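PDB 5N1P: peptidoglycan N-acetylglucosamine deacetylase from Bacillus cereus, which removes the acetyl group from N-acetylglucosamine residues of peptidoglycan by hydrolysis, using a bound metal such as zinc, cobalt or nickel. Local coordinates for residues 17-22 / 171-176; 47-50 / 55-58. All coordinates share one frame; numbering follows the deposited sequence.

Contact 1. Residues 17-22 / 171-176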
ATOM      1  N   ALA A  17     -13.485  -0.156  -6.155  1.00 24.62           N
ATOM      2  CA  ALA A  17     -14.595  -1.057  -5.887  1.00 28.36           C
ATOM      3  C   ALA A  17     -14.410  -2.369  -6.662  1.00 27.26           C
ATOM      4  O   ALA A  17     -14.614  -3.457  -6.124  1.00 26.02           O
ATOM      5  CB  ALA A  17     -15.930  -0.389  -6.241  1.00 26.59           C
ATOM      6  N   GLU A  18     -13.996  -2.267  -7.921  1.00 26.20           N
ATOM      7  CA  GLU A  18     -13.730  -3.457  -8.719  1.00 27.63           C
ATOM      8  C   GLU A  18     -12.605  -4.304  -8.123  1.00 26.52           C
ATOM      9  O   GLU A  18     -12.696  -5.534  -8.075  1.00 26.96           O
ATOM     10  CB  GLU A  18     -13.377  -3.073 -10.154  1.00 29.91           C
ATOM     11  CG  GLU A  18     -13.048  -4.275 -11.023  1.00 34.22           C
ATOM     12  CD  GLU A  18     -12.876  -3.903 -12.475  1.00 45.45           C
ATOM     13  OE1 GLU A  18     -12.997  -2.699 -12.788  1.00 45.82           O
ATOM     14  OE2 GLU A  18     -12.624  -4.814 -13.298  1.00 42.98           O
ATOM     15  N   LEU A  19     -11.544  -3.645  -7.671  1.00 24.88           N
ATOM     16  CA  LEU A  19     -10.459  -4.356  -7.014  1.00 23.03           C
ATOM     17  C   LEU A  19     -10.953  -5.105  -5.776  1.00 23.13           C
ATOM     18  O   LEU A  19     -10.617  -6.268  -5.571  1.00 23.70           O
ATOM     19  CB  LEU A  19      -9.341  -3.384  -6.630  1.00 22.66           C
ATOM     20  CG  LEU A  19      -8.202  -3.983  -5.806  1.00 20.56           C
ATOM     21  CD1 LEU A  19      -7.522  -5.153  -6.535  1.00 23.23           C
ATOM     22  CD2 LEU A  19      -7.182  -2.893  -5.482  1.00 21.07           C
ATOM     23  N   LEU A  20     -11.751  -4.434  -4.955  1.00 23.48           N
ATOM     24  CA  LEU A  20     -12.288  -5.059  -3.753  1.00 22.77           C
ATOM     25  C   LEU A  20     -13.119  -6.288  -4.078  1.00 24.53           C
ATOM     26  O   LEU A  20     -13.056  -7.292  -3.367  1.00 26.47           O
ATOM     27  CB  LEU A  20     -13.120  -4.052  -2.960  1.00 22.10           C
ATOM     28  CG  LEU A  20     -12.262  -3.002  -2.258  1.00 21.45           C
ATOM     29  CD1 LEU A  20     -13.137  -1.896  -1.710  1.00 25.72           C
ATOM     30  CD2 LEU A  20     -11.456  -3.653  -1.136  1.00 22.89           C
ATOM     31  N   ASN A  21     -13.886  -6.219  -5.160  1.00 25.33           N
ATOM     32  CA  ASN A  21     -14.694  -7.359  -5.576  1.00 27.54           C
ATOM     33  C   ASN A  21     -13.806  -8.511  -6.030  1.00 27.33           C
ATOM     34  O   ASN A  21     -14.069  -9.670  -5.721  1.00 30.84           O
ATOM     35  CB  ASN A  21     -15.666  -6.949  -6.677  1.00 29.06           C
ATOM     36  CG  ASN A  21     -16.717  -5.965  -6.186  1.00 34.60           C
ATOM     37  OD1 ASN A  21     -17.024  -5.916  -4.994  1.00 37.67           O
ATOM     38  ND2 ASN A  21     -17.267  -5.175  -7.101  1.00 35.96           N
ATOM     39  N   THR A  22     -12.728  -8.182  -6.734  1.00 27.24           N
ATOM     40  CA  THR A  22     -11.786  -9.193  -7.195  1.00 31.08           C
ATOM     41  C   THR A  22     -11.105  -9.883  -6.011  1.00 27.75           C
ATOM     42  O   THR A  22     -10.988 -11.109  -5.981  1.00 31.85           O
ATOM     43  CB  THR A  22     -10.732  -8.568  -8.137  1.00 32.75           C
ATOM     44  OG1 THR A  22     -11.394  -8.081  -9.314  1.00 34.87           O
ATOM     45  CG2 THR A  22      -9.676  -9.595  -8.538  1.00 39.05           C
ATOM     46  N   ALA A 171      -6.362  -4.761 -13.171  1.00 25.07           N
ATOM     47  CA  ALA A 171      -6.555  -5.870 -14.099  1.00 26.48           C
ATOM     48  C   ALA A 171      -5.509  -6.981 -13.934  1.00 26.85           C
ATOM     49  O   ALA A 171      -5.734  -8.124 -14.320  1.00 31.30           O
ATOM     50  CB  ALA A 171      -6.537  -5.356 -15.526  1.00 27.15           C
ATOM     51  N   ALA A 172      -4.368  -6.632 -13.353  1.00 26.96           N
ATOM     52  CA  ALA A 172      -3.290  -7.594 -13.195  1.00 29.91           C
ATOM     53  C   ALA A 172      -3.516  -8.496 -11.989  1.00 26.34           C
ATOM     54  O   ALA A 172      -2.906  -9.555 -11.875  1.00 32.28           O
ATOM     55  CB  ALA A 172      -1.940  -6.859 -13.060  1.00 28.50           C
ATOM     56  N   VAL A 173      -4.397  -8.083 -11.088  1.00 26.14           N
ATOM     57  CA  VAL A 173      -4.498  -8.767  -9.809  1.00 26.69           C
ATOM     58  C   VAL A 173      -4.962 -10.242  -9.911  1.00 30.82           C
ATOM     59  O   VAL A 173      -4.372 -11.095  -9.252  1.00 32.57           O
ATOM     60  CB  VAL A 173      -5.391  -7.949  -8.852  1.00 23.05           C
ATOM     61  CG1 VAL A 173      -5.711  -8.736  -7.597  1.00 32.75           C
ATOM     62  CG2 VAL A 173      -4.642  -6.689  -8.471  1.00 23.18           C
ATOM     63  N   PRO A 174      -5.964 -10.565 -10.762  1.00 34.09           N
ATOM     64  CA  PRO A 174      -6.301 -11.995 -10.848  1.00 34.24           C
ATOM     65  C   PRO A 174      -5.114 -12.897 -11.223  1.00 35.87           C
ATOM     66  O   PRO A 174      -4.940 -13.943 -10.595  1.00 38.67           O
ATOM     67  CB  PRO A 174      -7.377 -12.038 -11.943  1.00 38.96           C
ATOM     68  CG  PRO A 174      -8.032 -10.715 -11.843  1.00 33.12           C
ATOM     69  CD  PRO A 174      -6.917  -9.741 -11.529  1.00 33.18           C
ATOM     70  N   ALA A 175      -4.301 -12.494 -12.197  1.00 32.82           N
ATOM     71  CA  ALA A 175      -3.151 -13.307 -12.608  1.00 32.43           C
ATOM     72  C   ALA A 175      -2.061 -13.350 -11.536  1.00 32.23           C
ATOM     73  O   ALA A 175      -1.333 -14.338 -11.418  1.00 37.91           O
ATOM     74  CB  ALA A 175      -2.578 -12.791 -13.912  1.00 35.52           C
ATOM     75  N   ILE A 176      -1.936 -12.265 -10.774  1.00 31.39           N
ATOM     76  CA  ILE A 176      -0.977 -12.229  -9.684  1.00 33.61           C
ATOM     77  C   ILE A 176      -1.408 -13.186  -8.582  1.00 35.23           C
ATOM     78  O   ILE A 176      -0.592 -13.932  -8.039  1.00 35.65           O
ATOM     79  CB  ILE A 176      -0.829 -10.807  -9.105  1.00 33.69           C
ATOM     80  CG1 ILE A 176      -0.090  -9.902 -10.090  1.00 33.73           C
ATOM     81  CG2 ILE A 176      -0.091 -10.841  -7.771  1.00 32.86           C
ATOM     82  CD1 ILE A 176      -0.164  -8.434  -9.718  1.00 28.45           C
TER
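The pyrrolidine ring of P174 offers one face to helix 17-22, and methyl CG2 of T22 lies over it. The methyl is displaced from the ring centre toward the CG-CD edge, 3.9 Å from P174 CG and 4.1 Å from P174 CD. The T22 side chain meets the ring at about a right angle, with its methyl as the point of contact. That methyl is swung away from its own backbone N (chi1 -64°, measured to OG1), which turns OG1 back along the helix, 3.1 Å from E18 O. The threonine thus presents carbon to its neighbour and keeps its hydroxyl beside its own helix. Next to this pair, L19 crosses V173 almost perpendicularly. L19 CD1 rests against both valine methyls, 3.8 Å from V173 CG2 and 4.2 Å from V173 CG1, while V173 CG1 also comes within 4.2 Å of T22 CG2. The L19 branch carbon CG stands opposite the backbone N (chi1 174°), which carries the methyl across to the valine. All these touches are apolar. P174 has no N-H to donate, and the helix is kinked at 174-175, where neither backbone N bonds to the preceding turn. F8 on strand 2-9 touches both L19 and V173, and both are buried, whereas T22 and P174 remain partly exposed. The axes of segments 17-22 and 171-176 come within 10.0 Å and differ in direction by 14°, a near-parallel pair. Helix 16-25 follows strand 2-9 and helix 167-182 follows strand 157-163; with those strands paired in parallel, this is the side-by-side helix packing of the outer layer of the distorted beta/alpha barrel of CE4 (NodB-homology) deacetylases.

Contact 2. Residues 47-50 / 55-58; sequences KREN and YVGM
V56 has CG1 opposite its backbone N (chi1 176°), which sends CG2 toward the helix, and E49 holds CG beside its own N (chi1 -75°) with the rest of the chain extended, so its length runs past that methyl at about a right angle. The contact closes a beta-alpha-beta crossover: strand 31-34 leads through helices 36-41 and 43-51 into strand 55-58, its parallel neighbour in the sheet. V56 CG2 is the methyl on which the helix rests, 3.7 Å from E49 CB and 3.8 Å from E49 OE1. N50 adds its backbone N, 3.9 Å from V56 CG2, and more loosely its CB. L34 and I85 also pack on V56, while T16, L20, F32 and L34 touch E49. Buried among these side chains, E49 OE1 has no polar partner in the model. Beside the partly exposed N50, one water accepts from N50 ND2 at 2.7 Å and from V56 N at 3.0 Å, bridging amide side chain and strand backbone.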
ATOM      1  N   LYS A  47     -14.457   2.902   4.001  1.00 19.86           N
ATOM      2  CA  LYS A  47     -15.241   2.054   4.898  1.00 20.76           C
ATOM      3  C   LYS A  47     -15.246   0.616   4.403  1.00 21.83           C
ATOM      4  O   LYS A  47     -15.039  -0.332   5.170  1.00 23.31           O
ATOM      5  CB  LYS A  47     -16.670   2.571   5.012  1.00 24.84           C
ATOM      6  CG  LYS A  47     -17.490   1.834   6.050  1.00 29.11           C
ATOM      7  CD  LYS A  47     -18.845   2.503   6.251  1.00 29.70           C
ATOM      8  CE  LYS A  47     -18.674   3.900   6.824  1.00 42.39           C
ATOM      9  NZ  LYS A  47     -19.595   4.146   7.977  1.00 55.40           N
ATOM     10  N   ARG A  48     -15.455   0.457   3.109  1.00 22.09           N
ATOM     11  CA  ARG A  48     -15.533  -0.867   2.542  1.00 23.60           C
ATOM     12  C   ARG A  48     -14.187  -1.618   2.616  1.00 23.04           C
ATOM     13  O   ARG A  48     -14.145  -2.814   2.926  1.00 24.53           O
ATOM     14  CB  ARG A  48     -16.034  -0.761   1.105  1.00 31.04           C
ATOM     15  CG  ARG A  48     -16.618  -2.026   0.626  1.00 41.83           C
ATOM     16  CD  ARG A  48     -16.983  -1.992  -0.832  1.00 32.44           C
ATOM     17  NE  ARG A  48     -16.754  -3.340  -1.304  1.00 36.29           N
ATOM     18  CZ  ARG A  48     -16.682  -3.704  -2.570  1.00 30.13           C
ATOM     19  NH1 ARG A  48     -16.877  -2.817  -3.538  1.00 30.74           N
ATOM     20  NH2 ARG A  48     -16.424  -4.967  -2.851  1.00 36.62           N
ATOM     21  N   GLU A  49     -13.086  -0.919   2.346  1.00 19.14           N
ATOM     22  CA  GLU A  49     -11.757  -1.526   2.466  1.00 19.44           C
ATOM     23  C   GLU A  49     -11.567  -2.127   3.852  1.00 21.14           C
ATOM     24  O   GLU A  49     -11.198  -3.300   3.989  1.00 22.23           O
ATOM     25  CB  GLU A  49     -10.658  -0.495   2.182  1.00 18.58           C
ATOM     26  CG  GLU A  49     -10.521  -0.187   0.692  1.00 18.82           C
ATOM     27  CD  GLU A  49      -9.584   0.973   0.382  1.00 22.83           C
ATOM     28  OE1 GLU A  49      -8.912   1.490   1.302  1.00 22.05           O
ATOM     29  OE2 GLU A  49      -9.528   1.360  -0.806  1.00 22.59           O
ATOM     30  N   ASN A  50     -11.842  -1.322   4.876  1.00 18.97           N
ATOM     31  CA  ASN A  50     -11.655  -1.747   6.244  1.00 19.14           C
ATOM     32  C   ASN A  50     -12.647  -2.843   6.661  1.00 22.43           C
ATOM     33  O   ASN A  50     -12.275  -3.788   7.356  1.00 23.48           O
ATOM     34  CB  ASN A  50     -11.771  -0.536   7.172  1.00 19.65           C
ATOM     35  CG  ASN A  50     -11.688  -0.917   8.621  1.00 20.98           C
ATOM     36  OD1 ASN A  50     -12.693  -0.875   9.345  1.00 24.11           O
ATOM     37  ND2 ASN A  50     -10.506  -1.315   9.054  1.00 19.69           N
ATOM     38  N   TYR A  55      -6.258  -3.952   5.385  1.00 19.06           N
ATOM     39  CA  TYR A  55      -5.664  -2.924   6.216  1.00 19.34           C
ATOM     40  C   TYR A  55      -5.689  -1.576   5.496  1.00 17.22           C
ATOM     41  O   TYR A  55      -5.292  -1.484   4.352  1.00 18.32           O
ATOM     42  CB  TYR A  55      -4.223  -3.281   6.586  1.00 18.46           C
ATOM     43  CG  TYR A  55      -3.664  -2.292   7.577  1.00 18.23           C
ATOM     44  CD1 TYR A  55      -2.977  -1.163   7.137  1.00 21.05           C
ATOM     45  CD2 TYR A  55      -3.837  -2.472   8.935  1.00 19.55           C
ATOM     46  CE1 TYR A  55      -2.476  -0.232   8.043  1.00 19.31           C
ATOM     47  CE2 TYR A  55      -3.328  -1.550   9.859  1.00 20.66           C
ATOM     48  CZ  TYR A  55      -2.647  -0.449   9.398  1.00 18.74           C
ATOM     49  OH  TYR A  55      -2.136   0.461  10.302  1.00 21.20           O
ATOM     50  N   VAL A  56      -6.159  -0.547   6.194  1.00 17.44           N
ATOM     51  CA  VAL A  56      -6.142   0.813   5.671  1.00 15.14           C
ATOM     52  C   VAL A  56      -5.108   1.654   6.416  1.00 15.73           C
ATOM     53  O   VAL A  56      -5.210   1.855   7.623  1.00 18.81           O
ATOM     54  CB  VAL A  56      -7.509   1.485   5.795  1.00 16.64           C
ATOM     55  CG1 VAL A  56      -7.416   2.910   5.329  1.00 21.26           C
ATOM     56  CG2 VAL A  56      -8.552   0.699   4.989  1.00 20.38           C
ATOM     57  N   GLY A  57      -4.109   2.123   5.678  1.00 16.46           N
ATOM     58  CA  GLY A  57      -3.058   2.963   6.237  1.00 17.73           C
ATOM     59  C   GLY A  57      -2.910   4.264   5.471  1.00 15.97           C
ATOM     60  O   GLY A  57      -3.715   4.578   4.596  1.00 17.18           O
ATOM     61  N   MET A  58      -1.854   5.009   5.791  1.00 16.79           N
ATOM     62  CA  MET A  58      -1.707   6.381   5.311  1.00 14.93           C
ATOM     63  C   MET A  58      -0.625   6.534   4.247  1.00 15.34           C
ATOM     64  O   MET A  58       0.438   5.925   4.350  1.00 18.24           O
ATOM     65  CB  MET A  58      -1.364   7.323   6.471  1.00 17.75           C
ATOM     66  CG  MET A  58      -2.540   7.617   7.404  1.00 19.19           C
ATOM     67  SD  MET A  58      -2.872   6.330   8.615  1.00 20.03           S
ATOM     68  CE  MET A  58      -1.298   6.302   9.470  1.00 22.55           C
TER
HETATM   69  O   HOH W   1      -7.880  -1.227   8.580  1.00 27.37           O

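Helix 16-25, which supplies one side of contact 1, turns another flank to helix 43-51 of contact 2, so the two contacts, with centres 16 Å apart, adjoin through L20, whose CD1 packs 3.9 Å from E49 CG. Contact 2 is nested in the chain between the two segments of contact 1. Both lie outside the metal site: the L19 side chain is about 9 Å from that of H163, the presumed proton donor, the V56 side chain about 9 Å from that of zinc ligand H59, and the side chains of L19 and E49 are each about 14 Å from the zinc ion.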